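Local structure of putative Acetyltransferase from the GNAT family (Novosphingobium aromaticivorans DSM 12444, 3EC4) at residues A184-A187 / A188-E191; C164-P167 / E168-G171; V102-G105 / E106-P110. The protein is a putative GNAT-family acyltransferase that probably transfers an acyl group other than an amino-acyl group. One frame throughout, in Å; residues are numbered along the deposited sequence.

Contact 1: residues A184-A187 / A188-E191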
ATOM      1  N   ALA A 184       5.743  -7.160  13.436  1.00 24.06           N
ATOM      2  CA  ALA A 184       5.889  -7.253  14.875  1.00 25.41           C
ATOM      3  C   ALA A 184       5.036  -6.183  15.555  1.00 24.55           C
ATOM      4  O   ALA A 184       4.378  -6.444  16.578  1.00 23.63           O
ATOM      5  CB  ALA A 184       7.337  -7.109  15.234  1.00 25.53           C
ATOM      6  N   GLY A 185       5.046  -4.974  15.002  1.00 24.05           N
ATOM      7  CA  GLY A 185       4.284  -3.862  15.595  1.00 26.08           C
ATOM      8  C   GLY A 185       2.799  -4.115  15.446  1.00 26.13           C
ATOM      9  O   GLY A 185       2.021  -3.915  16.388  1.00 23.84           O
HETATM   10  N   MSE A 186       2.404  -4.570  14.250  1.00 25.76           N
HETATM   11  CA  MSE A 186       1.012  -4.984  14.005  1.00 26.10           C
HETATM   12  C   MSE A 186       0.573  -6.076  15.007  1.00 27.60           C
HETATM   13  O   MSE A 186      -0.432  -5.937  15.728  1.00 26.06           O
HETATM   14  CB  MSE A 186       0.845  -5.457  12.571  1.00 24.21           C
HETATM   15  CG  MSE A 186       1.032  -4.300  11.590  1.00 25.21           C
HETATM   16 SE   MSE A 186       1.024  -5.007   9.800  0.75 22.30          SE
HETATM   17  CE  MSE A 186       1.177  -3.356   8.829  1.00 27.54           C
ATOM     18  N   ALA A 187       1.398  -7.103  15.117  1.00 26.67           N
ATOM     19  CA  ALA A 187       1.184  -8.167  16.099  1.00 28.92           C
ATOM     20  C   ALA A 187       0.995  -7.661  17.515  1.00 26.91           C
ATOM     21  O   ALA A 187       0.085  -8.128  18.211  1.00 27.50           O
ATOM     22  CB  ALA A 187       2.329  -9.180  16.041  1.00 28.84           C
ATOM     23  N   ALA A 188       1.858  -6.740  17.965  1.00 26.45           N
ATOM     24  CA  ALA A 188       1.802  -6.171  19.285  1.00 26.46           C
ATOM     25  C   ALA A 188       0.420  -5.559  19.549  1.00 27.44           C
ATOM     26  O   ALA A 188      -0.086  -5.668  20.662  1.00 24.03           O
ATOM     27  CB  ALA A 188       2.879  -5.111  19.511  1.00 25.32           C
ATOM     28  N   ARG A 189      -0.168  -4.939  18.514  1.00 24.26           N
ATOM     29  CA  ARG A 189      -1.489  -4.324  18.603  1.00 27.12           C
ATOM     30  C   ARG A 189      -2.652  -5.291  18.312  1.00 28.67           C
ATOM     31  O   ARG A 189      -3.810  -4.907  18.364  1.00 29.24           O
ATOM     32  CB  ARG A 189      -1.562  -3.093  17.648  1.00 24.49           C
ATOM     33  CG  ARG A 189      -0.587  -1.991  17.945  1.00 29.36           C
ATOM     34  CD  ARG A 189      -0.797  -0.726  17.127  1.00 28.44           C
ATOM     35  NE  ARG A 189      -0.752  -1.017  15.692  1.00 28.71           N
ATOM     36  CZ  ARG A 189       0.300  -0.899  14.902  1.00 24.70           C
ATOM     37  NH1 ARG A 189       1.449  -0.393  15.310  1.00 29.97           N
ATOM     38  NH2 ARG A 189       0.193  -1.274  13.632  1.00 27.98           N
ATOM     39  N   GLY A 190      -2.363  -6.554  18.031  1.00 28.03           N
ATOM     40  CA  GLY A 190      -3.431  -7.513  17.730  1.00 27.25           C
ATOM     41  C   GLY A 190      -4.045  -7.361  16.354  1.00 26.87           C
ATOM     42  O   GLY A 190      -5.198  -7.722  16.147  1.00 31.15           O
ATOM     43  N   GLU A 191      -3.263  -6.836  15.425  1.00 22.89           N
ATOM     44  CA  GLU A 191      -3.674  -6.678  14.048  1.00 24.11           C
ATOM     45  C   GLU A 191      -3.026  -7.757  13.192  1.00 25.41           C
ATOM     46  O   GLU A 191      -1.886  -8.201  13.443  1.00 25.81           O
ATOM     47  CB  GLU A 191      -3.265  -5.308  13.487  1.00 25.00           C
ATOM     48  CG  GLU A 191      -3.849  -4.154  14.259  1.00 25.54           C
ATOM     49  CD  GLU A 191      -3.056  -2.870  14.089  1.00 29.27           C
ATOM     50  OE1 GLU A 191      -2.091  -2.830  13.284  1.00 32.72           O
ATOM     51  OE2 GLU A 191      -3.407  -1.900  14.772  1.00 27.93           O
TER
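Met186, a selenomethionine, lies at the packed side of this helix end, and its carbonyl oxygen accepts the wider of the two closing bonds, Glu191 N to Met186 O, 3.0 Å and nearly straight at 166°. Within that turn Gly190 N bonds to Ala187 O at 2.9 Å. Together with the positive phi of Gly190 (75°), which favours glycine, these two bonds define a Schellman motif closing helix 174-188. One turn back, the helical bond from Ala188 N to Ala184 O (2.9 Å) is still regular.

Tight packing belongs to Met186. Its chain runs extended toward strand 157-165, touching Ala158 and Val160, while the Met186 side chain runs obliquely past that of Arg189, Met186 CG 3.7 Å from Arg189 NH2, and at about a right angle to that of Glu191.

The outer side is looser and polar. A bend at chi3 (-57°) folds Arg189 back along the last turn, so that one face of its guanidinium lies over Gly185 O, near the rim of the group. The same guanidinium holds Glu191 side-on, Arg189 NE to Glu191 OE2 at 2.9 Å and Arg189 NH2 to Glu191 OE1 at 2.8 Å, with both oxygens close to its plane. Further charges join: Glu149 forms a second salt bridge to Arg189 NH2, and Arg152 one to Glu191 OE1.

With Arg189 bridging two glutamates and Arg152 joining Glu191, the cluster would be expected to favour ionised carboxylates, which probably offset the closeness of the two arginines, and to hold the Arg189 guanidinium against rotation.

Contact 2: residues C164-P167 / E168-G171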
ATOM      1  N   CYS A 164      11.158  -0.790   0.105  0.50 31.07           N
ATOM      2  CA  CYS A 164      12.067  -0.528  -0.994  0.50 28.59           C
ATOM      3  C   CYS A 164      13.454  -0.284  -0.496  0.50 28.94           C
ATOM      4  O   CYS A 164      13.646   0.245   0.612  0.50 26.73           O
ATOM      5  CB  CYS A 164      11.590   0.676  -1.754  0.50 29.98           C
ATOM      6  SG  CYS A 164      11.542   2.088  -0.670  0.50 26.26           S
ATOM      7  N   THR A 165      14.401  -0.612  -1.372  1.00 28.72           N
ATOM      8  CA  THR A 165      15.816  -0.695  -1.058  1.00 28.79           C
ATOM      9  C   THR A 165      16.546  -0.070  -2.239  1.00 29.39           C
ATOM     10  O   THR A 165      16.189  -0.357  -3.391  1.00 28.21           O
ATOM     11  CB  THR A 165      16.293  -2.177  -0.892  1.00 26.76           C
ATOM     12  OG1 THR A 165      15.493  -2.855   0.104  1.00 32.18           O
ATOM     13  CG2 THR A 165      17.759  -2.244  -0.497  1.00 24.80           C
ATOM     14  N   TRP A 166      17.518   0.808  -1.979  1.00 27.85           N
ATOM     15  CA  TRP A 166      18.348   1.335  -3.088  1.00 28.75           C
ATOM     16  C   TRP A 166      19.015   0.118  -3.731  1.00 27.24           C
ATOM     17  O   TRP A 166      19.425  -0.796  -3.040  1.00 28.87           O
ATOM     18  CB  TRP A 166      19.472   2.260  -2.591  1.00 29.25           C
ATOM     19  CG  TRP A 166      18.996   3.579  -2.075  1.00 29.01           C
ATOM     20  CD1 TRP A 166      18.904   3.972  -0.749  1.00 31.43           C
ATOM     21  CD2 TRP A 166      18.512   4.669  -2.845  1.00 25.15           C
ATOM     22  NE1 TRP A 166      18.374   5.240  -0.674  1.00 33.25           N
ATOM     23  CE2 TRP A 166      18.155   5.700  -1.943  1.00 31.64           C
ATOM     24  CE3 TRP A 166      18.332   4.880  -4.210  1.00 27.91           C
ATOM     25  CZ2 TRP A 166      17.649   6.919  -2.375  1.00 33.61           C
ATOM     26  CZ3 TRP A 166      17.828   6.084  -4.630  1.00 32.61           C
ATOM     27  CH2 TRP A 166      17.520   7.096  -3.721  1.00 30.25           C
ATOM     28  N   PRO A 167      19.164   0.132  -5.063  1.00 28.14           N
ATOM     29  CA  PRO A 167      19.849  -0.948  -5.776  1.00 28.26           C
ATOM     30  C   PRO A 167      21.186  -1.318  -5.194  1.00 29.00           C
ATOM     31  O   PRO A 167      21.462  -2.530  -5.045  1.00 31.66           O
ATOM     32  CB  PRO A 167      19.996  -0.396  -7.182  1.00 28.50           C
ATOM     33  CG  PRO A 167      18.869   0.504  -7.349  1.00 31.65           C
ATOM     34  CD  PRO A 167      18.666   1.155  -5.982  1.00 25.93           C
ATOM     35  N   GLU A 168      21.992  -0.333  -4.800  1.00 27.64           N
ATOM     36  CA  GLU A 168      23.304  -0.608  -4.251  1.00 28.84           C
ATOM     37  C   GLU A 168      23.307  -1.346  -2.901  1.00 26.54           C
ATOM     38  O   GLU A 168      24.364  -1.868  -2.489  1.00 30.35           O
ATOM     39  CB  GLU A 168      24.163   0.664  -4.163  1.00 30.58           C
ATOM     40  CG  GLU A 168      23.585   1.779  -3.327  1.00 29.16           C
ATOM     41  CD  GLU A 168      22.765   2.784  -4.102  1.00 28.61           C
ATOM     42  OE1 GLU A 168      22.008   2.385  -5.037  1.00 27.94           O
ATOM     43  OE2 GLU A 168      22.817   3.984  -3.715  1.00 29.65           O
ATOM     44  N   TYR A 169      22.158  -1.391  -2.216  1.00 28.65           N
ATOM     45  CA  TYR A 169      22.037  -2.155  -0.965  1.00 29.19           C
ATOM     46  C   TYR A 169      21.165  -3.411  -1.067  1.00 29.87           C
ATOM     47  O   TYR A 169      20.776  -4.009  -0.034  1.00 29.30           O
ATOM     48  CB  TYR A 169      21.494  -1.276   0.161  1.00 30.13           C
ATOM     49  CG  TYR A 169      22.302  -0.021   0.326  1.00 29.69           C
ATOM     50  CD1 TYR A 169      23.645  -0.069   0.697  1.00 36.53           C
ATOM     51  CD2 TYR A 169      21.727   1.209   0.088  1.00 29.63           C
ATOM     52  CE1 TYR A 169      24.390   1.114   0.817  1.00 43.21           C
ATOM     53  CE2 TYR A 169      22.449   2.390   0.223  1.00 33.39           C
ATOM     54  CZ  TYR A 169      23.770   2.340   0.573  1.00 35.22           C
ATOM     55  OH  TYR A 169      24.437   3.531   0.682  1.00 40.86           O
ATOM     56  N   ARG A 170      20.844  -3.802  -2.284  1.00 28.83           N
ATOM     57  CA  ARG A 170      20.025  -4.993  -2.509  1.00 29.50           C
ATOM     58  C   ARG A 170      20.845  -6.259  -2.322  1.00 30.70           C
ATOM     59  O   ARG A 170      22.084  -6.229  -2.282  1.00 29.52           O
ATOM     60  CB  ARG A 170      19.338  -4.934  -3.861  1.00 29.83           C
ATOM     61  CG  ARG A 170      18.206  -3.966  -3.822  1.00 30.06           C
ATOM     62  CD  ARG A 170      17.527  -3.845  -5.121  1.00 30.81           C
ATOM     63  NE  ARG A 170      16.620  -2.698  -5.104  1.00 31.68           N
ATOM     64  CZ  ARG A 170      16.047  -2.162  -6.176  1.00 34.38           C
ATOM     65  NH1 ARG A 170      16.264  -2.678  -7.382  1.00 35.56           N
ATOM     66  NH2 ARG A 170      15.255  -1.112  -6.047  1.00 33.58           N
ATOM     67  N   GLY A 171      20.134  -7.368  -2.123  1.00 32.66           N
ATOM     68  CA  GLY A 171      20.770  -8.652  -1.930  1.00 33.87           C
ATOM     69  C   GLY A 171      21.428  -8.812  -0.589  1.00 33.56           C
ATOM     70  O   GLY A 171      22.258  -9.717  -0.437  1.00 34.34           O
TER
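Arg170 grips the backbone of Thr165 with two nitrogens. Both Arg170 NE and Arg170 NH2 donate to Thr165 O, each at 2.9 Å, side-on to a single backbone oxygen; NH2 lies nearly along the C=O axis, whereas NE stands above the carbonyl plane. An extended run from CG to NE lets Arg170 span the turn, passing beside Pro167, whose CA sits over one guanidinium face.

Two backbone bonds of the i to i-3 kind follow one another, Tyr169 N to Trp166 O at 2.9 Å and Arg170 N to Pro167 O at 3.1 Å, winding a short 3-10 turn at Pro167 and Glu168. This turn leads out of strand 157-165 toward helix 174-188; the Arg-Gly-Arg-Gly-Leu-Ala sequence beginning at Arg170 fits the Q/R-x-x-G-x-G/A signature, which in relatives binds the pyrophosphate of acetyl-CoA through backbone amides.

Apolar and carboxylate packing occupies another side. Tyr169 CD2 meets Trp166 CB at 3.7 Å, the two side chains pointing the same way, and Thr165 CG2 touches Tyr169 CB at 3.9 Å. Glu168, with CG between its backbone N and carbonyl carbon (chi1 59°), lays its carboxylate beside Trp166, OE1 3.5 Å from Trp166 CB. An alanine in place of Tyr169 would probably leave a gap beside Trp166 CB and strip a neighbour from Arg142 and Ala144. The Trp166 side chain packs on helix 109-118 at Ala114, Leu115 and Ala118.

Contact 3: residues V102-G105 / E106-P110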
ATOM      1  N   VAL A 102      15.621   0.945  12.616  1.00 32.36           N
ATOM      2  CA  VAL A 102      15.282   2.193  13.304  1.00 31.18           C
ATOM      3  C   VAL A 102      13.926   2.735  12.861  1.00 30.30           C
ATOM      4  O   VAL A 102      13.562   2.642  11.700  1.00 26.23           O
ATOM      5  CB  VAL A 102      16.384   3.292  13.075  1.00 34.18           C
ATOM      6  CG1 VAL A 102      17.752   2.849  13.665  1.00 36.04           C
ATOM      7  CG2 VAL A 102      16.539   3.632  11.588  1.00 33.75           C
ATOM      8  N   ALA A 103      13.146   3.265  13.797  1.00 30.32           N
ATOM      9  CA  ALA A 103      11.921   3.976  13.452  1.00 28.57           C
ATOM     10  C   ALA A 103      12.269   5.261  12.664  1.00 28.11           C
ATOM     11  O   ALA A 103      13.205   5.989  13.002  1.00 30.42           O
ATOM     12  CB  ALA A 103      11.112   4.324  14.712  1.00 29.42           C
ATOM     13  N   LEU A 104      11.515   5.530  11.607  1.00 27.00           N
ATOM     14  CA  LEU A 104      11.675   6.747  10.840  1.00 26.74           C
ATOM     15  C   LEU A 104      10.654   7.797  11.255  1.00 30.02           C
ATOM     16  O   LEU A 104       9.599   7.482  11.792  1.00 30.77           O
ATOM     17  CB  LEU A 104      11.539   6.452   9.357  1.00 29.02           C
ATOM     18  CG  LEU A 104      12.584   5.425   8.871  1.00 25.58           C
ATOM     19  CD1 LEU A 104      12.376   5.112   7.392  1.00 24.36           C
ATOM     20  CD2 LEU A 104      14.009   5.877   9.174  1.00 26.50           C
ATOM     21  N   GLY A 105      10.946   9.047  10.961  1.00 31.31           N
ATOM     22  CA  GLY A 105      10.030  10.128  11.282  1.00 29.65           C
ATOM     23  C   GLY A 105      10.216  11.326  10.399  1.00 29.74           C
ATOM     24  O   GLY A 105      10.865  11.238   9.370  1.00 28.41           O
ATOM     25  N   GLU A 106       9.700  12.481  10.842  1.00 29.31           N
ATOM     26  CA  GLU A 106       9.661  13.658   9.985  1.00 29.50           C
ATOM     27  C   GLU A 106      11.029  14.032   9.449  1.00 29.21           C
ATOM     28  O   GLU A 106      11.134  14.463   8.325  1.00 26.85           O
ATOM     29  CB  GLU A 106       9.079  14.865  10.740  1.00 29.54           C
ATOM     30  CG  GLU A 106       8.526  15.955   9.818  1.00 36.90           C
ATOM     31  CD  GLU A 106       7.936  17.154  10.585  1.00 41.76           C
ATOM     32  OE1 GLU A 106       8.382  17.403  11.735  1.00 47.36           O
ATOM     33  OE2 GLU A 106       7.038  17.841  10.021  1.00 50.45           O
ATOM     34  N   THR A 107      12.076  13.913  10.257  1.00 25.63           N
ATOM     35  CA  THR A 107      13.401  14.318   9.803  1.00 28.28           C
ATOM     36  C   THR A 107      13.925  13.449   8.648  1.00 26.28           C
ATOM     37  O   THR A 107      14.767  13.896   7.893  1.00 23.84           O
ATOM     38  CB  THR A 107      14.444  14.383  10.950  1.00 29.27           C
ATOM     39  OG1 THR A 107      14.643  13.091  11.545  1.00 34.21           O
ATOM     40  CG2 THR A 107      14.036  15.391  12.027  1.00 31.91           C
ATOM     41  N   ASP A 108      13.420  12.222   8.505  1.00 25.52           N
ATOM     42  CA  ASP A 108      13.834  11.302   7.455  1.00 26.44           C
ATOM     43  C   ASP A 108      13.094  11.474   6.137  1.00 25.79           C
ATOM     44  O   ASP A 108      13.426  10.816   5.133  1.00 26.87           O
ATOM     45  CB  ASP A 108      13.653   9.853   7.943  1.00 27.91           C
ATOM     46  CG  ASP A 108      14.367   9.601   9.243  1.00 27.81           C
ATOM     47  OD1 ASP A 108      15.611   9.572   9.234  1.00 26.29           O
ATOM     48  OD2 ASP A 108      13.683   9.425  10.269  1.00 27.57           O
ATOM     49  N   VAL A 109      12.111  12.360   6.121  1.00 27.74           N
ATOM     50  CA  VAL A 109      11.204  12.441   4.964  1.00 27.07           C
ATOM     51  C   VAL A 109      11.917  12.755   3.638  1.00 28.03           C
ATOM     52  O   VAL A 109      11.660  12.069   2.657  1.00 28.32           O
ATOM     53  CB  VAL A 109      10.028  13.361   5.257  1.00 30.13           C
ATOM     54  CG1 VAL A 109       9.223  13.664   3.946  1.00 29.71           C
ATOM     55  CG2 VAL A 109       9.138  12.722   6.367  1.00 30.08           C
ATOM     56  N   PRO A 110      12.852  13.722   3.607  1.00 27.74           N
ATOM     57  CA  PRO A 110      13.629  13.927   2.347  1.00 29.60           C
ATOM     58  C   PRO A 110      14.301  12.662   1.798  1.00 28.88           C
ATOM     59  O   PRO A 110      14.199  12.355   0.582  1.00 27.40           O
ATOM     60  CB  PRO A 110      14.678  14.961   2.771  1.00 30.78           C
ATOM     61  CG  PRO A 110      13.978  15.754   3.831  1.00 29.99           C
ATOM     62  CD  PRO A 110      13.257  14.710   4.626  1.00 29.55           C
TER
HETATM   63  O   HOH W   1      15.419   7.320  12.280  1.00 35.74           O
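The junction between strand 102-103, an outermost strand of the main sheet, and helix 109-118 is fastened by Gly105 and Asp108, which bond to each other twice. In one direction Gly105 N donates to Asp108 OD2 at 2.8 Å and 159°, using the anti lone pair of that oxygen. In the other, Asp108 N returns to Gly105 O at 2.9 Å, the donor nitrogen standing above the carbonyl plane. The ring so closed joins the backbone of the one residue to both the backbone and the side chain of the other, and fixes the start of the 3-10 segment 106-108; the next bond, Val109 N to Glu106 O at 3.2 Å, carries the turn on into the helix.

The Asp108 carboxylate is held at both oxygens. CG lies anti to the carbonyl carbon (chi1 -55°), which brings OD2 back to the Gly105 amide, while OD1 forms a salt bridge with Arg138 of the adjacent strand. A water gives a hydrogen bond to Ala103 O at 2.7 Å and a weak one to Asp108 OD2. The Leu104 side chain crosses that of Asp108 at about a right angle, Leu104 CD2 3.7 Å from Asp108 CG; Leu104 also packs on Leu143 and Met146 of strand 142-149.

Strand 102-103 pairs with strand 134-139 through Val102 and Gly136, and its short passage into a helix is consistent with the first strand and helix of a GNAT acetyltransferase domain.

All three contacts are local turns at the surface and none is a core contact; contacts 2 and 3 begin on strands of the main sheet, whereas contact 1 only packs on it. Contacts 1 and 2 bracket helix 174-188: contact 2 precedes it after strand 157-165, contact 1 forms its C-terminal end before strand 192-198, and because those strands are parallel neighbours the three elements form a beta-alpha-beta crossover. Their centres lie 27 Å apart. Contact 3 instead leads into helix 109-118, the helix on which Trp166 of contact 2 packs; the nearest atoms of these two contacts are about 7 Å apart. Chemistry varies with place: paired charges at a helix end, an arginine on a backbone oxygen, an aspartate on a backbone amide.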